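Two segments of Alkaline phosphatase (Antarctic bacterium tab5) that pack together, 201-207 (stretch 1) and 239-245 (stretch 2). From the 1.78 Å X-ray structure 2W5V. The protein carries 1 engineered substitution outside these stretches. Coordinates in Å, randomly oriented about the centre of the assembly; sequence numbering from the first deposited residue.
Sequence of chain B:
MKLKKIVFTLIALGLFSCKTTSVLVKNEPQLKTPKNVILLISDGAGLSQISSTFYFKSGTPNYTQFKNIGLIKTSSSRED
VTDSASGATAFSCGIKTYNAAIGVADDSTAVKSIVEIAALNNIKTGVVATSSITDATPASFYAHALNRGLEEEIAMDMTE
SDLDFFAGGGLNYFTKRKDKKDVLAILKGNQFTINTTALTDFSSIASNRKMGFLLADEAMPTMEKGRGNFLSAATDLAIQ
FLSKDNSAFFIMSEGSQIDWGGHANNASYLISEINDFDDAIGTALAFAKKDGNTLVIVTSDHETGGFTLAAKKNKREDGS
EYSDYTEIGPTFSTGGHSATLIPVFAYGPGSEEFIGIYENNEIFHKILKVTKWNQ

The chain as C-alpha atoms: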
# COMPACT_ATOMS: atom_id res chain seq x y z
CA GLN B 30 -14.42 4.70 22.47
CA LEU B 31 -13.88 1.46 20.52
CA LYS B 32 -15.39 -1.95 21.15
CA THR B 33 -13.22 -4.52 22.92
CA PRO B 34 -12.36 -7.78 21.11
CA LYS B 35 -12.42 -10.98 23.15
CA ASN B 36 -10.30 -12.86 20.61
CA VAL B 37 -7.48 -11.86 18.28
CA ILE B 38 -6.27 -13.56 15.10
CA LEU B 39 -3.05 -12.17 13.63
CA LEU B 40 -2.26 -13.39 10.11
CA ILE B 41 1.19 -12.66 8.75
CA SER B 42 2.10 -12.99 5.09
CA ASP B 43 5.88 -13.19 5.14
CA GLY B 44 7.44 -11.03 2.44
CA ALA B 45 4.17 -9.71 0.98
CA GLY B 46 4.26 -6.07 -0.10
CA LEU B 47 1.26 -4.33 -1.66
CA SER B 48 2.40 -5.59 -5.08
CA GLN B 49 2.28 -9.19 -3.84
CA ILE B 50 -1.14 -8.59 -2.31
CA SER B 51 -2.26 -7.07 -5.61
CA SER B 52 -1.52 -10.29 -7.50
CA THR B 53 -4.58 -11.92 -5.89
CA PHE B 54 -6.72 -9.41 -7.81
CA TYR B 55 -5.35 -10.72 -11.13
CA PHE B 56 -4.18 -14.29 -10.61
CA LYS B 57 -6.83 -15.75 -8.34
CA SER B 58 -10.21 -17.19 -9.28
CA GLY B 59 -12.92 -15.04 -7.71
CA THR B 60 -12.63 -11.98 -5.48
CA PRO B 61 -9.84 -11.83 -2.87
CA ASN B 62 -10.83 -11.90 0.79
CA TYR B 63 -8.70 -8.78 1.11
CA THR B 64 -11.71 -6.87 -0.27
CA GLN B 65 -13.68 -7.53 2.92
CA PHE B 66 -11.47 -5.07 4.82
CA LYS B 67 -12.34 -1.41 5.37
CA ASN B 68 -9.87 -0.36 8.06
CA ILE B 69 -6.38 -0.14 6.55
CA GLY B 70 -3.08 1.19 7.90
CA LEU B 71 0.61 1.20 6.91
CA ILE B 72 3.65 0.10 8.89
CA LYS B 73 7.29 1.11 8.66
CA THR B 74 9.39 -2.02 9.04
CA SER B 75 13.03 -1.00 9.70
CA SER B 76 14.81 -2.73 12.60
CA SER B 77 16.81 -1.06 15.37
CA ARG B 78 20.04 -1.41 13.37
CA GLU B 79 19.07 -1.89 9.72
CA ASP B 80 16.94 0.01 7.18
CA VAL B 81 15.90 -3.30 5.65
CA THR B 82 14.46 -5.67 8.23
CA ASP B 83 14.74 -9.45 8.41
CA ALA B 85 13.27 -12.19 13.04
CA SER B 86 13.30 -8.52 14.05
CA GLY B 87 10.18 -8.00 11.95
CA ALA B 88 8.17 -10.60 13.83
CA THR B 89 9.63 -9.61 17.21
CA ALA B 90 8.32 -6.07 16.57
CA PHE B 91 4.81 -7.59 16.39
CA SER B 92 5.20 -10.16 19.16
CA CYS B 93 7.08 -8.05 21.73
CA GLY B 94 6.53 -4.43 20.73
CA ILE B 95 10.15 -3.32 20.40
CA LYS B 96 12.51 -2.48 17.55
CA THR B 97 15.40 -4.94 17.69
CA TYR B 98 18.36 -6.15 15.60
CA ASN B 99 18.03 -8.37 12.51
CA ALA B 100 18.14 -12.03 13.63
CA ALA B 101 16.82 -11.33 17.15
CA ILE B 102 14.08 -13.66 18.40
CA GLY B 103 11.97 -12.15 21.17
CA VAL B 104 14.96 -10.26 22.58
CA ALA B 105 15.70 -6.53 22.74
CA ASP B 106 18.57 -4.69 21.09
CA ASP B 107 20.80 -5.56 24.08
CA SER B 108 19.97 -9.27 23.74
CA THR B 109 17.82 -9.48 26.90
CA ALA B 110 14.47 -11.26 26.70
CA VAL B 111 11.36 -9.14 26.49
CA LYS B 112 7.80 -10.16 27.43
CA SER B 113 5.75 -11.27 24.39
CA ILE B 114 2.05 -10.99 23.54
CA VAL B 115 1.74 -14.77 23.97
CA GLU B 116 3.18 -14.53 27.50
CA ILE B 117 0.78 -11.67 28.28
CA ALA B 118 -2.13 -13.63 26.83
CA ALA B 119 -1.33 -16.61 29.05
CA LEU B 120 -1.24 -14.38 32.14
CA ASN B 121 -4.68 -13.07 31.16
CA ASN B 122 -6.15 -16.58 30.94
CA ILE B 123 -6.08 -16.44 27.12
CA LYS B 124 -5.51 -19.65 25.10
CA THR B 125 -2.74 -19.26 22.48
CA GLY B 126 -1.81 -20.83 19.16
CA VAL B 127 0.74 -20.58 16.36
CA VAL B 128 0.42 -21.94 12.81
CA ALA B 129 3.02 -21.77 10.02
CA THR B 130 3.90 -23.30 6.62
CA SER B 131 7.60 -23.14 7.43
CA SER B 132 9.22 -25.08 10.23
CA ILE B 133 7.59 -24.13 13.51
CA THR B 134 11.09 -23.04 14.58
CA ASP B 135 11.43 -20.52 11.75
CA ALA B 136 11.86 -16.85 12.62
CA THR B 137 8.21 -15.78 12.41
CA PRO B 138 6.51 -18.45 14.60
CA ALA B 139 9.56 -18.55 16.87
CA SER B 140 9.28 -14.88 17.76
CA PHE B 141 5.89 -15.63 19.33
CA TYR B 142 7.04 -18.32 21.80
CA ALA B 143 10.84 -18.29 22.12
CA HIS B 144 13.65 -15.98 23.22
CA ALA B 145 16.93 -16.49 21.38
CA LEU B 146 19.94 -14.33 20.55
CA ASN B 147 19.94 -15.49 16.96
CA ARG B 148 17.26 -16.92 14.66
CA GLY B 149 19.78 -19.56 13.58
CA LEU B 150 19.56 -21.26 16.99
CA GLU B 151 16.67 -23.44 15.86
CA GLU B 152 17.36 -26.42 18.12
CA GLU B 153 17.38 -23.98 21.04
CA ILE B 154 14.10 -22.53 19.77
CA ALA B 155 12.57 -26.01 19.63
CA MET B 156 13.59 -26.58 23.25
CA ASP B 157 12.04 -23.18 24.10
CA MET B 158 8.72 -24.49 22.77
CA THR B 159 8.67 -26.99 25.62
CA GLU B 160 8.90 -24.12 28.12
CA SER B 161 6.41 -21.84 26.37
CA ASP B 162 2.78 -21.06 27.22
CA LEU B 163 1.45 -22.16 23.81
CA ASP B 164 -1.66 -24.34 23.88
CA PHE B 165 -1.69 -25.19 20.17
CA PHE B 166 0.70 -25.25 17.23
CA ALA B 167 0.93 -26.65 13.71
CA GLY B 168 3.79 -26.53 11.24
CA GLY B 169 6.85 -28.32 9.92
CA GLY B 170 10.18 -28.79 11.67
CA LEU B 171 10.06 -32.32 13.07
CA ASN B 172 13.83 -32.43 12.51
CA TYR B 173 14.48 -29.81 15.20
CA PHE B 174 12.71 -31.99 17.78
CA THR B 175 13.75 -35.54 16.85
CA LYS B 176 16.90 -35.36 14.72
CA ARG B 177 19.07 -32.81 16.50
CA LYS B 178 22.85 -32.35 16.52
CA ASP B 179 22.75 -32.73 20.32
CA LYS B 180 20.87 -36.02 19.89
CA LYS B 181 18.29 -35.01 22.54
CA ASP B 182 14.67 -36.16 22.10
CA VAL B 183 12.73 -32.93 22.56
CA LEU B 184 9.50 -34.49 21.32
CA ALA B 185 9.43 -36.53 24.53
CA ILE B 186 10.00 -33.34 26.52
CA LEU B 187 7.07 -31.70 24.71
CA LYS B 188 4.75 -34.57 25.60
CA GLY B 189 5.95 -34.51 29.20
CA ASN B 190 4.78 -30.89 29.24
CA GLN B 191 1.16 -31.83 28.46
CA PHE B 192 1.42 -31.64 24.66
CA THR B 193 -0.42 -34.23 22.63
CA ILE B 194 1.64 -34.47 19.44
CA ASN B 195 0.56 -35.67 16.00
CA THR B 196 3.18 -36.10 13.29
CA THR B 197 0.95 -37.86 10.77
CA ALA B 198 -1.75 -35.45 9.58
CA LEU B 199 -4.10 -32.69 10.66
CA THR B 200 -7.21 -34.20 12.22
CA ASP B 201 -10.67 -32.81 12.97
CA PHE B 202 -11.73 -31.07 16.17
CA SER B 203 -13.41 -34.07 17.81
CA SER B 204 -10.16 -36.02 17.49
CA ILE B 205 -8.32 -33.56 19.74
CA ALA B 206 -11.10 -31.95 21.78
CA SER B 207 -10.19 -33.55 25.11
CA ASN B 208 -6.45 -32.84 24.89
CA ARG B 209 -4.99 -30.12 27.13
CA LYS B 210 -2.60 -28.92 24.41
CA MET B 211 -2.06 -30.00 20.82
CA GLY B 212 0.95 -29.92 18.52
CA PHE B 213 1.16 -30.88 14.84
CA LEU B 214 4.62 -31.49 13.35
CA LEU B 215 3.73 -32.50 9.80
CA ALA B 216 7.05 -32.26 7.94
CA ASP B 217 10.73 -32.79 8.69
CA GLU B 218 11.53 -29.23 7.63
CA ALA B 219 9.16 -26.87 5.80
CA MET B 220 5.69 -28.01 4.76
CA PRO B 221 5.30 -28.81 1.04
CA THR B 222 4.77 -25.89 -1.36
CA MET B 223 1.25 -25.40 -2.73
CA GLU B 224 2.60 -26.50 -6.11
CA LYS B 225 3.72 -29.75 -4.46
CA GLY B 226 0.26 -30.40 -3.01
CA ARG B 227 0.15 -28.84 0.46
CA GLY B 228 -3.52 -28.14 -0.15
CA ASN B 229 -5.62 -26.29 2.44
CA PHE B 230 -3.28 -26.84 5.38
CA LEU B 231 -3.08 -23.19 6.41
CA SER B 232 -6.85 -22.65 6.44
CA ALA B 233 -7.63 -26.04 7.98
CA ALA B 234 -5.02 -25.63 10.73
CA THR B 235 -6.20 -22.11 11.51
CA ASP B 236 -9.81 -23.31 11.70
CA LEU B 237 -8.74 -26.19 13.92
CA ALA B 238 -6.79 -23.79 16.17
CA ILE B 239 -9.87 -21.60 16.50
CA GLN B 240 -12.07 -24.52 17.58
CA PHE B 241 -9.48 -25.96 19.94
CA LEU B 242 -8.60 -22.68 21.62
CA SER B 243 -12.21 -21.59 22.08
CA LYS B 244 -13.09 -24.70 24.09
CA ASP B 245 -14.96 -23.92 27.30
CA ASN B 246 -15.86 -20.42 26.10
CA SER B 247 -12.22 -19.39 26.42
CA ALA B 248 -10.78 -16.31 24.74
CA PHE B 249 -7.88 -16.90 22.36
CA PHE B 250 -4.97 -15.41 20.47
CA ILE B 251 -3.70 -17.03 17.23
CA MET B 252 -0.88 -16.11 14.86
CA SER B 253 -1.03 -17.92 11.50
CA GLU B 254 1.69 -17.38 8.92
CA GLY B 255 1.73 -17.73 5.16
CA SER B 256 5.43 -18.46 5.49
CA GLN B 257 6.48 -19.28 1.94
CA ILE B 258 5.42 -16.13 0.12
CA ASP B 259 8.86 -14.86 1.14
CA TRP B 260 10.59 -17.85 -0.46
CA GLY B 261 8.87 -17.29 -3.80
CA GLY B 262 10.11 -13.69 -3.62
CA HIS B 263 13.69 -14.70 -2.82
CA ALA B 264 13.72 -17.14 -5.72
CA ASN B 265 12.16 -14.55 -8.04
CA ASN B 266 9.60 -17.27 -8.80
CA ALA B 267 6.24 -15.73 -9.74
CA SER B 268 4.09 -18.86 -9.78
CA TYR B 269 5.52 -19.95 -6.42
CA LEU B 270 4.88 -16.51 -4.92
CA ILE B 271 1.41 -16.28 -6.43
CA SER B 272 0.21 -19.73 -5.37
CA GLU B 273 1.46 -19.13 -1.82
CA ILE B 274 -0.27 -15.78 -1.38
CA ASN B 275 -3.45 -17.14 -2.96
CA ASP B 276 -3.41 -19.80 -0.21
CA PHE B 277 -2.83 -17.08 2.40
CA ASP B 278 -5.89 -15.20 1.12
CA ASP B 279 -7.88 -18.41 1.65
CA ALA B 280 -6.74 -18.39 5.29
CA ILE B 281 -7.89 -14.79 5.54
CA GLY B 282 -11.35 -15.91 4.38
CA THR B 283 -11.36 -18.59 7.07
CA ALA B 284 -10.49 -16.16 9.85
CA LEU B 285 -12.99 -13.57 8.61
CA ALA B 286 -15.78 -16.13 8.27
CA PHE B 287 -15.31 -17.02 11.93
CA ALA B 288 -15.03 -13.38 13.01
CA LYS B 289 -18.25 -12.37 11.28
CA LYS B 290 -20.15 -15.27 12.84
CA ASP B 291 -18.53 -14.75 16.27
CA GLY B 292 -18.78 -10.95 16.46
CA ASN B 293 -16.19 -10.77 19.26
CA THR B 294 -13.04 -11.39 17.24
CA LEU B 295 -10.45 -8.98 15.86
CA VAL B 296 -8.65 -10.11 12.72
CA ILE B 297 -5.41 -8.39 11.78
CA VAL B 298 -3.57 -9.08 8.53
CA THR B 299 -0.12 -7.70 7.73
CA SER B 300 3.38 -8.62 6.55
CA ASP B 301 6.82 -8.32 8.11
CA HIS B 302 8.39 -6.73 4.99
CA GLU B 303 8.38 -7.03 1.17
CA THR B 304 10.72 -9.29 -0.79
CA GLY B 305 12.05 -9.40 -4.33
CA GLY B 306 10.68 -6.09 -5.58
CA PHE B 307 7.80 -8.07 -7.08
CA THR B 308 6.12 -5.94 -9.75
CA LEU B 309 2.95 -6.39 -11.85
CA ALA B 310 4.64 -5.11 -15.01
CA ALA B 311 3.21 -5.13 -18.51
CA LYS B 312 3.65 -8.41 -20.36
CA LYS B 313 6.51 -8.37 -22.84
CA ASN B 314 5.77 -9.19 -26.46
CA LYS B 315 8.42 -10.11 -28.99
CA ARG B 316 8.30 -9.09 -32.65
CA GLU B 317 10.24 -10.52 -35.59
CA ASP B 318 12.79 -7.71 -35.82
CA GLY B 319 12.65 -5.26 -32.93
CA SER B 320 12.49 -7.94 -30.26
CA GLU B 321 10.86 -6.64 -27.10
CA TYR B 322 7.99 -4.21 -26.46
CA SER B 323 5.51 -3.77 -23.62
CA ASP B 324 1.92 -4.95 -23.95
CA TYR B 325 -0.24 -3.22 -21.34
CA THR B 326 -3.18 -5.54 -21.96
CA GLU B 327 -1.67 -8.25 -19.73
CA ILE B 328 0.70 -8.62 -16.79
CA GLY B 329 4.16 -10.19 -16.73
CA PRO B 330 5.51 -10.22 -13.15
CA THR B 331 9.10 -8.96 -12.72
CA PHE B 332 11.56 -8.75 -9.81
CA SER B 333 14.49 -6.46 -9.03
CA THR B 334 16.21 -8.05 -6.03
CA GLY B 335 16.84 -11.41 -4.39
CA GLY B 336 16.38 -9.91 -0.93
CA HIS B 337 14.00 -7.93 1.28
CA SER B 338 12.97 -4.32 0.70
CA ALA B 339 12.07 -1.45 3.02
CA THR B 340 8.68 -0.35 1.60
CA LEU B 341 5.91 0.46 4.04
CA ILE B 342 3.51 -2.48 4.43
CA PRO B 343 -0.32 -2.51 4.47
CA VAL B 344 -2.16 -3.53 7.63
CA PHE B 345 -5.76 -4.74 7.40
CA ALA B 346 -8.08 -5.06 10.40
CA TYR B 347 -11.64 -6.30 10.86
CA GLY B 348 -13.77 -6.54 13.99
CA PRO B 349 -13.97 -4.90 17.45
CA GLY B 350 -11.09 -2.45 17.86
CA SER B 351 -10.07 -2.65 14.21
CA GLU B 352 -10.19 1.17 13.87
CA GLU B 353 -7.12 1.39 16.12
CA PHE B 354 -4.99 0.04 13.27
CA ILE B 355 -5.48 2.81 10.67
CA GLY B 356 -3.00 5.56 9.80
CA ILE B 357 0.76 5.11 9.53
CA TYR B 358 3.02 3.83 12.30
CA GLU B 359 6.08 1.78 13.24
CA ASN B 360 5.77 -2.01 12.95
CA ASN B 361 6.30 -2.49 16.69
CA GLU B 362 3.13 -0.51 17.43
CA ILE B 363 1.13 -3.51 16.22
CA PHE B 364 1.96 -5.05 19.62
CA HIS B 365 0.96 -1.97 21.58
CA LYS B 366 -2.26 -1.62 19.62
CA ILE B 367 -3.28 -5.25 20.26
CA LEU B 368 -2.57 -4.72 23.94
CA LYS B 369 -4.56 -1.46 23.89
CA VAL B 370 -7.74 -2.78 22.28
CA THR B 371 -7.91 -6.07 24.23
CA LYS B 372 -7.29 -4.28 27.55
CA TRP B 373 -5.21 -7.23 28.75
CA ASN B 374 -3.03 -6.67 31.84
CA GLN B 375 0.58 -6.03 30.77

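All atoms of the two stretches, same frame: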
# COMPACT_ATOMS: atom_id res chain seq x y z
N ASP B 201 -9.54 -33.70 12.71
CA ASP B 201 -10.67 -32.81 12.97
C ASP B 201 -10.73 -32.45 14.45
O ASP B 201 -9.98 -32.99 15.26
CB ASP B 201 -11.99 -33.46 12.52
CG ASP B 201 -12.46 -34.54 13.48
OD1 ASP B 201 -11.60 -35.15 14.16
OD2 ASP B 201 -13.69 -34.76 13.56
N PHE B 202 -11.64 -31.54 14.80
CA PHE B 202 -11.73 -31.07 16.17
C PHE B 202 -12.01 -32.19 17.18
O PHE B 202 -11.34 -32.29 18.20
CB PHE B 202 -12.76 -29.95 16.31
CG PHE B 202 -12.93 -29.46 17.73
CD1 PHE B 202 -11.85 -28.94 18.43
CD2 PHE B 202 -14.16 -29.54 18.35
CE1 PHE B 202 -12.01 -28.50 19.73
CE2 PHE B 202 -14.32 -29.10 19.65
CZ PHE B 202 -13.24 -28.58 20.34
N SER B 203 -13.01 -33.02 16.89
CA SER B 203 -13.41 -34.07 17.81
C SER B 203 -12.27 -35.01 18.18
O SER B 203 -12.22 -35.55 19.29
CB SER B 203 -14.59 -34.87 17.24
OG SER B 203 -15.69 -34.01 17.00
N SER B 204 -11.34 -35.20 17.24
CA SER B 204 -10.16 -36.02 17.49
C SER B 204 -9.27 -35.50 18.63
O SER B 204 -8.61 -36.27 19.32
CB SER B 204 -9.32 -36.14 16.21
OG SER B 204 -9.87 -37.09 15.32
N ILE B 205 -9.27 -34.18 18.81
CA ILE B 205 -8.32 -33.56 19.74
C ILE B 205 -9.01 -32.80 20.88
O ILE B 205 -8.33 -32.22 21.74
CB ILE B 205 -7.38 -32.57 19.02
CG1 ILE B 205 -8.19 -31.46 18.34
CG2 ILE B 205 -6.53 -33.30 17.99
CD1 ILE B 205 -7.34 -30.29 17.86
N ALA B 206 -10.33 -32.82 20.89
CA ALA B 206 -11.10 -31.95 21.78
C ALA B 206 -10.74 -32.09 23.25
O ALA B 206 -10.73 -31.11 23.99
CB ALA B 206 -12.58 -32.16 21.57
N SER B 207 -10.44 -33.32 23.69
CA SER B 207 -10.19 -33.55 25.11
C SER B 207 -8.71 -33.47 25.49
O SER B 207 -8.34 -33.78 26.63
CB SER B 207 -10.79 -34.88 25.56
OG SER B 207 -10.29 -35.96 24.80
N ILE B 239 -8.73 -22.36 15.99
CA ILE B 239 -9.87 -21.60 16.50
C ILE B 239 -10.80 -22.47 17.35
O ILE B 239 -11.18 -22.08 18.46
CB ILE B 239 -10.66 -20.96 15.36
CG1 ILE B 239 -9.85 -19.80 14.77
CG2 ILE B 239 -12.00 -20.47 15.88
CD1 ILE B 239 -10.42 -19.26 13.45
N GLN B 240 -11.17 -23.64 16.85
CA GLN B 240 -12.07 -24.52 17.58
C GLN B 240 -11.42 -25.03 18.86
O GLN B 240 -12.06 -25.09 19.91
CB GLN B 240 -12.48 -25.71 16.73
CG GLN B 240 -13.11 -25.34 15.41
CD GLN B 240 -13.53 -26.56 14.63
OE1 GLN B 240 -14.53 -27.20 14.96
NE2 GLN B 240 -12.77 -26.90 13.59
N PHE B 241 -10.14 -25.39 18.78
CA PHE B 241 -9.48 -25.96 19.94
C PHE B 241 -9.31 -24.92 21.04
O PHE B 241 -9.52 -25.21 22.22
CB PHE B 241 -8.12 -26.54 19.58
CG PHE B 241 -7.40 -27.16 20.75
CD1 PHE B 241 -7.71 -28.44 21.16
CD2 PHE B 241 -6.42 -26.46 21.43
CE1 PHE B 241 -7.06 -29.03 22.23
CE2 PHE B 241 -5.76 -27.04 22.51
CZ PHE B 241 -6.08 -28.32 22.91
N LEU B 242 -8.92 -23.71 20.65
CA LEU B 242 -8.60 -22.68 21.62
C LEU B 242 -9.84 -22.03 22.22
O LEU B 242 -9.76 -21.40 23.27
CB LEU B 242 -7.68 -21.62 21.00
CG LEU B 242 -6.29 -22.16 20.65
CD1 LEU B 242 -5.48 -21.11 19.92
CD2 LEU B 242 -5.57 -22.65 21.91
N SER B 243 -10.99 -22.19 21.57
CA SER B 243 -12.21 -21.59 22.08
C SER B 243 -13.03 -22.57 22.91
O SER B 243 -14.15 -22.26 23.31
CB SER B 243 -13.05 -20.96 20.96
OG SER B 243 -13.38 -21.90 19.96
N LYS B 244 -12.48 -23.75 23.16
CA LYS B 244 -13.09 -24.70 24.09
C LYS B 244 -13.45 -23.99 25.39
O LYS B 244 -12.72 -23.11 25.85
CB LYS B 244 -12.11 -25.82 24.43
CG LYS B 244 -12.07 -26.95 23.43
CD LYS B 244 -10.81 -27.79 23.62
CE LYS B 244 -10.64 -28.24 25.06
NZ LYS B 244 -9.38 -29.03 25.23
N ASP B 245 -14.58 -24.39 25.97
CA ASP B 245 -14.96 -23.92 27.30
C ASP B 245 -15.15 -22.40 27.33
O ASP B 245 -14.90 -21.77 28.36
CB ASP B 245 -13.92 -24.33 28.34
CG ASP B 245 -13.68 -25.84 28.36
OD1 ASP B 245 -12.54 -26.26 28.66
OD2 ASP B 245 -14.63 -26.60 28.08
O HOH W 1 -12.97 -30.14 12.75

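Stretch 1 opens with Asp-201, which makes no contact with stretch 2 but organizes the turn that does. From the N-cap position its OD1 accepts hydrogen bonds from Ser-204 N (3.1 Å) and Ser-204 OG (2.8 Å), tying down the start of the short, weakly bonded helix that follows.

Phe-202 is the centre of the contact. Its CA-to-CB bond points toward stretch 2, and with chi1 in the t well the ring lies against the last turn of the helix there. Gln-240 covers one face: its CB sits 4.1 Å from the ring centroid and 26° off the ring normal, a CH-pi arrangement. The ring also reaches the helix backbone, with Phe-202 CE1 3.4 Å from Gln-240 O and 3.6 Å from Phe-241 CA, while the aliphatic part of Lys-244 meets its edge, CG lying 3.7 Å from Phe-202 CZ. The backbone at this end is linked to stretch 2 through water 1, which accepts from Phe-202 N at 2.8 Å and, weakly, from Gln-240 NE2 at 3.4 Å.

Ser-203 and Ser-204 are exposed and leave stretch 2 untouched. Ile-205 turns back toward it, with Ile-205 N donating to Phe-202 O (2.9 Å). Its side chain packs against the buried Phe-241, CD1 to CD1 at 3.8 Å, and Ile-205 O lies 3.5 Å from Phe-241 CE1, near the plane of the ring and at its edge.

At Ala-206 the CA-to-CB bond points away, so the methyl group contributes little and the carbonyl carries the interaction. Lys-244 NZ donates to Ala-206 O at 2.8 Å, the one direct hydrogen bond between the stretches. The lysine thus combines apolar packing along its chain with a polar bond at its tip. Ser-207, whose CB also points away, remains marginal: its C atom is 4.5 Å from Lys-244 NZ.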